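Local coordinates for 402AA LONG hypothetical molybdopterin biosynthesis MOEA protein (Pyrococcus horikoshii, PDB 1UZ5), which probably catalyses the insertion of molybdate into adenylyl-molybdopterin, releasing AMP and yielding Mo-molybdopterin in molybdenum cofactor biosynthesis, at residues A238-A243 / V250-G255; P181-I186 / P317-A322; E234-L239 / A265-E270. All coordinates share one frame; numbering follows the deposited sequence.

Interaction 1. Residues A238-A243 / V250-G255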
# COMPACT_ATOMS: atom_id res chain seq x y z
N ALA A 238 14.30 16.64 -27.77
CA ALA A 238 13.06 17.40 -27.66
C ALA A 238 12.06 16.76 -26.71
O ALA A 238 11.40 17.45 -25.92
CB ALA A 238 12.44 17.57 -29.03
N LEU A 239 11.93 15.44 -26.79
CA LEU A 239 10.99 14.72 -25.95
C LEU A 239 11.46 14.65 -24.50
O LEU A 239 10.67 14.78 -23.58
CB LEU A 239 10.75 13.31 -26.50
CG LEU A 239 9.46 12.62 -26.07
CD1 LEU A 239 8.27 13.55 -26.28
CD2 LEU A 239 9.28 11.33 -26.88
N ILE A 240 12.76 14.44 -24.30
CA ILE A 240 13.31 14.38 -22.95
C ILE A 240 13.11 15.73 -22.27
O ILE A 240 12.82 15.80 -21.07
CB ILE A 240 14.80 14.03 -22.95
CG1 ILE A 240 14.99 12.56 -23.36
CG2 ILE A 240 15.40 14.27 -21.58
CD1 ILE A 240 16.43 12.09 -23.35
N GLU A 241 13.27 16.81 -23.03
CA GLU A 241 13.08 18.15 -22.48
C GLU A 241 11.65 18.34 -21.99
O GLU A 241 11.43 18.94 -20.94
CB GLU A 241 13.43 19.21 -23.53
CG GLU A 241 14.91 19.51 -23.63
CD GLU A 241 15.23 20.46 -24.77
OE1 GLU A 241 14.54 21.49 -24.89
OE2 GLU A 241 16.17 20.16 -25.54
N LYS A 242 10.69 17.85 -22.75
CA LYS A 242 9.28 17.96 -22.37
C LYS A 242 9.00 17.08 -21.16
O LYS A 242 8.29 17.47 -20.24
CB LYS A 242 8.37 17.56 -23.53
CG LYS A 242 8.50 18.45 -24.75
CD LYS A 242 7.49 18.08 -25.83
CE LYS A 242 7.63 18.99 -27.04
NZ LYS A 242 6.61 18.70 -28.08
N ALA A 243 9.59 15.88 -21.16
CA ALA A 243 9.41 14.94 -20.07
C ALA A 243 9.92 15.54 -18.76
O ALA A 243 9.25 15.45 -17.73
CB ALA A 243 10.17 13.64 -20.38
N VAL A 250 12.00 10.87 -14.99
CA VAL A 250 11.84 10.51 -16.39
C VAL A 250 12.38 9.10 -16.59
O VAL A 250 13.45 8.76 -16.09
CB VAL A 250 12.61 11.49 -17.32
CG1 VAL A 250 12.48 11.04 -18.78
CG2 VAL A 250 12.06 12.89 -17.16
N VAL A 251 11.61 8.26 -17.27
CA VAL A 251 12.04 6.90 -17.53
C VAL A 251 11.95 6.66 -19.03
O VAL A 251 10.92 6.90 -19.66
CB VAL A 251 11.17 5.86 -16.79
CG1 VAL A 251 11.65 4.45 -17.13
CG2 VAL A 251 11.28 6.07 -15.29
N ILE A 252 13.05 6.18 -19.59
CA ILE A 252 13.14 5.92 -21.02
C ILE A 252 13.50 4.46 -21.25
O ILE A 252 14.36 3.91 -20.57
CB ILE A 252 14.25 6.81 -21.66
CG1 ILE A 252 14.01 8.27 -21.28
CG2 ILE A 252 14.25 6.64 -23.17
CD1 ILE A 252 15.20 9.17 -21.52
N SER A 253 12.82 3.82 -22.20
CA SER A 253 13.12 2.43 -22.54
C SER A 253 13.34 2.37 -24.05
O SER A 253 12.67 3.06 -24.82
CB SER A 253 11.97 1.50 -22.15
OG SER A 253 10.86 1.65 -23.02
N GLY A 254 14.29 1.55 -24.47
CA GLY A 254 14.57 1.44 -25.89
C GLY A 254 15.91 0.80 -26.18
O GLY A 254 16.30 0.67 -27.34
N GLY A 255 16.62 0.41 -25.13
CA GLY A 255 17.91 -0.23 -25.31
C GLY A 255 17.74 -1.59 -25.95
O GLY A 255 17.51 -1.70 -27.15
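Ile-240 and Ala-243 of helix 233-246 pack on Val-250 and Ile-252 of strand 249-253, the helix and strand being joined by a short turn. This is an alpha/beta unit of the probable molybdopterin-binding domain: strand 222-229, helix 233-246 and strand 249-253 form a beta-alpha-beta crossover, and the strand 182-188 lies between the two parallel strands so joined.

The contact is wholly apolar, and its four touching residues are all buried. Near the turn, where the CA atoms of Ala-243 and Val-250 come within 6.3 Å, the methyl of Ala-243 sits against both branches of Val-250. CB of Ala-243 lies 3.8 Å from CG2 of Val-250 and just as far from CG1, so the small side chain fills the fork of the valine. CG2 also meets the carbonyl carbon of Ala-243, bringing the helix backbone itself against the strand side chain. Val-251, between the two contact residues, points to the other side of the sheet and touches Val-183 and Leu-300.

One turn back along the helix, the isoleucines meet through their longer branches. In Ile-252, chi1 of -52° places CG1 beside the backbone N, and the nearly extended chi2 of 165° carries CD1 up to the helix. Ile-240 also reaches Val-267 and Leu-271 of helix 263-271, while Val-297 of strand 295-300 lies beside both Val-250 and Ile-252. The two isoleucine side chains cross at about a right angle, with CD1 of Ile-252 3.7 Å from CD1 of Ile-240 and 3.9 Å from its CG1.

Interaction 2. Residues P181-I186 / P317-A322; sequences PKVAVI and PLLLRA
The C-terminal part of helix 304-322 packs against Pro-181, just before strand 182-188, and against the first residues of that strand, in the alpha/beta domain probably used to bind molybdopterin. Two apolar pairs make the contact: Pro-181 with Ala-322 and Val-183 with Leu-319. All four residues are buried. CG of the Pro-181 ring stands 4.2 Å from CB of Ala-322, a ring corner set against a single methyl. Deeper along the strand, CG2 of Val-183 meets CD2 of Leu-319 at 4.0 Å, the two side chains approaching on a slant. The leucine owes this reach to its torsions: CB does not point at the strand, but chi1 of -56° sets CG beside the backbone N and lets one terminal methyl approach the valine. Both contacts are single-atom approaches at ordinary van der Waals distance, and the paired residues are two apart in segment 181-186 and three in segment 317-322.

Helix 208-219 borders the same apolar region, with Ile-216 against Val-183 and Leu-219 against Leu-319. On the other side of the sheet, Ala-184 faces Ala-243 and Val-246 of helix 233-246, so strand 182-188 lies between helices, with strands 222-229 and 249-253 as its neighbours in the sheet.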
# COMPACT_ATOMS: atom_id res chain seq x y z
N PRO A 181 3.76 10.85 -7.24
CA PRO A 181 5.02 11.22 -7.90
C PRO A 181 4.79 11.06 -9.41
O PRO A 181 4.36 10.00 -9.86
CB PRO A 181 6.00 10.18 -7.37
CG PRO A 181 5.41 9.75 -6.06
CD PRO A 181 3.95 9.67 -6.39
N LYS A 182 5.06 12.11 -10.17
CA LYS A 182 4.87 12.04 -11.61
C LYS A 182 6.08 11.47 -12.32
O LYS A 182 7.21 11.91 -12.11
CB LYS A 182 4.57 13.43 -12.17
CG LYS A 182 3.27 14.03 -11.70
CD LYS A 182 3.07 15.40 -12.32
CE LYS A 182 1.73 16.01 -11.93
NZ LYS A 182 1.54 17.36 -12.52
N VAL A 183 5.85 10.46 -13.15
CA VAL A 183 6.93 9.84 -13.91
C VAL A 183 6.64 9.96 -15.40
O VAL A 183 5.67 9.39 -15.90
CB VAL A 183 7.08 8.35 -13.56
CG1 VAL A 183 8.24 7.74 -14.35
CG2 VAL A 183 7.32 8.20 -12.06
N ALA A 184 7.46 10.74 -16.10
CA ALA A 184 7.30 10.92 -17.54
C ALA A 184 7.98 9.74 -18.22
O ALA A 184 9.16 9.47 -17.99
CB ALA A 184 7.95 12.23 -17.98
N VAL A 185 7.22 9.03 -19.06
CA VAL A 185 7.73 7.85 -19.74
C VAL A 185 7.88 8.04 -21.25
O VAL A 185 6.98 8.56 -21.91
CB VAL A 185 6.81 6.64 -19.50
CG1 VAL A 185 7.33 5.42 -20.27
CG2 VAL A 185 6.73 6.34 -18.00
N ILE A 186 9.03 7.60 -21.77
CA ILE A 186 9.33 7.70 -23.19
C ILE A 186 9.76 6.35 -23.78
O ILE A 186 10.50 5.60 -23.14
CB ILE A 186 10.49 8.71 -23.43
CG1 ILE A 186 10.04 10.13 -23.07
CG2 ILE A 186 10.96 8.64 -24.89
CD1 ILE A 186 11.18 11.13 -22.96
N PRO A 317 12.42 1.22 -6.12
CA PRO A 317 12.88 1.66 -4.79
C PRO A 317 12.75 3.18 -4.61
O PRO A 317 12.38 3.65 -3.53
CB PRO A 317 14.33 1.17 -4.75
CG PRO A 317 14.25 -0.10 -5.55
CD PRO A 317 13.42 0.34 -6.74
N LEU A 318 13.05 3.93 -5.66
CA LEU A 318 12.97 5.38 -5.62
C LEU A 318 11.53 5.83 -5.39
O LEU A 318 11.25 6.68 -4.55
CB LEU A 318 13.48 5.98 -6.94
CG LEU A 318 13.41 7.50 -7.08
CD1 LEU A 318 14.26 8.16 -6.00
CD2 LEU A 318 13.89 7.91 -8.46
N LEU A 319 10.61 5.25 -6.16
CA LEU A 319 9.20 5.59 -6.05
C LEU A 319 8.61 5.21 -4.70
O LEU A 319 7.84 5.97 -4.11
CB LEU A 319 8.42 4.92 -7.19
CG LEU A 319 8.97 5.28 -8.58
CD1 LEU A 319 8.12 4.64 -9.67
CD2 LEU A 319 8.98 6.80 -8.74
N LEU A 320 8.96 4.03 -4.21
CA LEU A 320 8.46 3.57 -2.92
C LEU A 320 8.91 4.50 -1.80
O LEU A 320 8.12 4.83 -0.92
CB LEU A 320 8.93 2.14 -2.65
CG LEU A 320 8.34 1.07 -3.57
CD1 LEU A 320 8.83 -0.31 -3.15
CD2 LEU A 320 6.82 1.13 -3.52
N ARG A 321 10.17 4.92 -1.84
CA ARG A 321 10.69 5.81 -0.81
C ARG A 321 9.97 7.15 -0.84
O ARG A 321 9.75 7.76 0.20
CB ARG A 321 12.19 6.02 -1.02
CG ARG A 321 13.02 4.80 -0.69
CD ARG A 321 14.41 4.92 -1.28
NE ARG A 321 15.14 3.66 -1.09
CZ ARG A 321 16.10 3.22 -1.89
NH1 ARG A 321 16.70 2.07 -1.63
NH2 ARG A 321 16.46 3.93 -2.96
N ALA A 322 9.59 7.59 -2.03
CA ALA A 322 8.87 8.85 -2.17
C ALA A 322 7.48 8.73 -1.54
O ALA A 322 6.86 9.73 -1.18
CB ALA A 322 8.74 9.21 -3.62

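Interaction 3. Residues E234-L239 / A265-E270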
# COMPACT_ATOMS: atom_id res chain seq x y z
N GLU A 234 17.84 14.98 -32.30
CA GLU A 234 16.75 15.94 -32.25
C GLU A 234 15.47 15.39 -31.62
O GLU A 234 14.95 15.95 -30.66
CB GLU A 234 16.44 16.49 -33.64
CG GLU A 234 15.91 15.48 -34.64
CD GLU A 234 15.54 16.11 -35.97
OE1 GLU A 234 14.66 17.00 -35.98
OE2 GLU A 234 16.12 15.71 -37.00
N SER A 235 14.96 14.29 -32.16
CA SER A 235 13.73 13.69 -31.66
C SER A 235 13.81 13.37 -30.16
O SER A 235 12.93 13.76 -29.39
CB SER A 235 13.41 12.40 -32.43
OG SER A 235 12.20 11.82 -31.97
N LEU A 236 14.86 12.68 -29.76
CA LEU A 236 15.03 12.30 -28.37
C LEU A 236 15.24 13.50 -27.42
O LEU A 236 14.63 13.56 -26.35
CB LEU A 236 16.19 11.32 -28.24
CG LEU A 236 16.37 10.66 -26.87
CD1 LEU A 236 15.07 9.98 -26.46
CD2 LEU A 236 17.50 9.65 -26.94
N LYS A 237 16.09 14.45 -27.82
CA LYS A 237 16.35 15.61 -26.97
C LYS A 237 15.09 16.43 -26.72
O LYS A 237 14.83 16.86 -25.59
CB LYS A 237 17.41 16.52 -27.60
CG LYS A 237 17.91 17.60 -26.64
CD LYS A 237 18.89 18.57 -27.30
CE LYS A 237 18.18 19.47 -28.31
NZ LYS A 237 19.10 20.51 -28.85
N ALA A 238 14.30 16.64 -27.77
CA ALA A 238 13.06 17.40 -27.66
C ALA A 238 12.06 16.76 -26.71
O ALA A 238 11.40 17.45 -25.92
CB ALA A 238 12.44 17.57 -29.03
N LEU A 239 11.93 15.44 -26.79
CA LEU A 239 10.99 14.72 -25.95
C LEU A 239 11.46 14.65 -24.50
O LEU A 239 10.67 14.78 -23.58
CB LEU A 239 10.75 13.31 -26.50
CG LEU A 239 9.46 12.62 -26.07
CD1 LEU A 239 8.27 13.55 -26.28
CD2 LEU A 239 9.28 11.33 -26.88
N ALA A 265 22.49 8.36 -23.81
CA ALA A 265 23.46 8.76 -22.81
C ALA A 265 24.05 10.11 -23.17
O ALA A 265 24.23 10.97 -22.30
CB ALA A 265 24.57 7.72 -22.71
N SER A 266 24.32 10.31 -24.46
CA SER A 266 24.89 11.57 -24.92
C SER A 266 23.89 12.71 -24.80
O SER A 266 24.27 13.85 -24.52
CB SER A 266 25.35 11.44 -26.38
OG SER A 266 24.24 11.35 -27.26
N VAL A 267 22.61 12.42 -25.00
CA VAL A 267 21.59 13.44 -24.89
C VAL A 267 21.44 13.86 -23.43
O VAL A 267 21.33 15.04 -23.11
CB VAL A 267 20.23 12.94 -25.41
CG1 VAL A 267 19.15 13.98 -25.13
CG2 VAL A 267 20.33 12.68 -26.91
N ILE A 268 21.45 12.87 -22.54
CA ILE A 268 21.34 13.14 -21.11
C ILE A 268 22.58 13.89 -20.63
O ILE A 268 22.49 14.81 -19.81
CB ILE A 268 21.20 11.82 -20.31
CG1 ILE A 268 19.89 11.12 -20.68
CG2 ILE A 268 21.27 12.10 -18.82
CD1 ILE A 268 19.73 9.74 -20.08
N GLU A 269 23.73 13.50 -21.17
CA GLU A 269 25.00 14.13 -20.81
C GLU A 269 25.01 15.62 -21.14
O GLU A 269 25.58 16.42 -20.39
CB GLU A 269 26.15 13.43 -21.54
CG GLU A 269 27.52 13.92 -21.13
CD GLU A 269 27.84 13.61 -19.68
OE1 GLU A 269 27.99 12.42 -19.35
OE2 GLU A 269 27.93 14.56 -18.87
N GLU A 270 24.39 15.99 -22.25
CA GLU A 270 24.36 17.39 -22.65
C GLU A 270 23.23 18.20 -22.02
O GLU A 270 23.28 19.43 -22.00
CB GLU A 270 24.28 17.51 -24.18
CG GLU A 270 23.04 16.91 -24.80
CD GLU A 270 23.08 16.99 -26.32
OE1 GLU A 270 23.99 16.39 -26.93
OE2 GLU A 270 22.20 17.66 -26.90
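Val-267 packs against Leu-236 and Lys-237 where helices 233-246 and 263-271 of the probable molybdopterin-binding domain lie side by side. The axes of the two short segments approach to 9.9 Å and cross at -47°, and Lys-237 and Val-267 have the nearest CA atoms, 6.0 Å apart.

The close-packed part centres on the two branches of Val-267, which serve different neighbours. With chi1 at 174°, CG1 swings away from the amide N of Val-267 and reaches the facing helix, 3.7 Å from CA of Lys-237; it also touches CB of that residue, so the valine rests on the backbone of the facing helix and on the root of the lysine. CG2 turns to the buried side and meets CD2 of Leu-236 at 4.1 Å. That leucine also touches Ala-229 at the end of strand 222-229 and Thr-264 of the opposing helix.

Toward solvent the character changes. Lys-237 begins as an apolar chain: its CB and CG pass over the CG1 methyl of Val-267, before a bend at chi3 (70°) redirects the rest. Glu-270 projects from the facing helix and crosses the lysine at about a right angle, its OE2 lying 3.5 Å from CD of Lys-237. The carboxylate thus meets the aliphatic part of the lysine, whereas NZ of Lys-237 remains 4.6 Å from the same OE2. A long, weak ion pair links this oxygen to Lys-233, one turn earlier on helix 233-246.

Cohesion between the segments therefore comes mainly from methyl and methylene contacts around Val-267. On the solvent side, two lysines near one carboxylate probably add a favourable but diffuse electrostatic attraction, without a direct salt bridge between Lys-237 and Glu-270.

Overall arrangement
All three interactions belong to the probable molybdopterin-binding domain. Interactions 1 and 3 share helix 233-246, and their centres are about 8 Å apart; CD1 of Ile-240 touches CG1 of Val-267 at 3.8 Å, making the helix-strand and helix-helix contacts continuous. Interaction 2, centred about 14 Å from interaction 1, is joined to it through the sheet, where probable hydrogen bonds pair Val-251 with Ala-184 (N to O, 2.8 Å) and with Ile-186 (O to N, 2.9 Å). Interactions 2 and 3, about 20 Å apart between centres, still touch, CD1 of Ile-186 lying 3.7 Å from O of Leu-239. A sulfate, probably from the crystallisation liquor, lies about 5 Å from the side chain of Leu-236 in interaction 3.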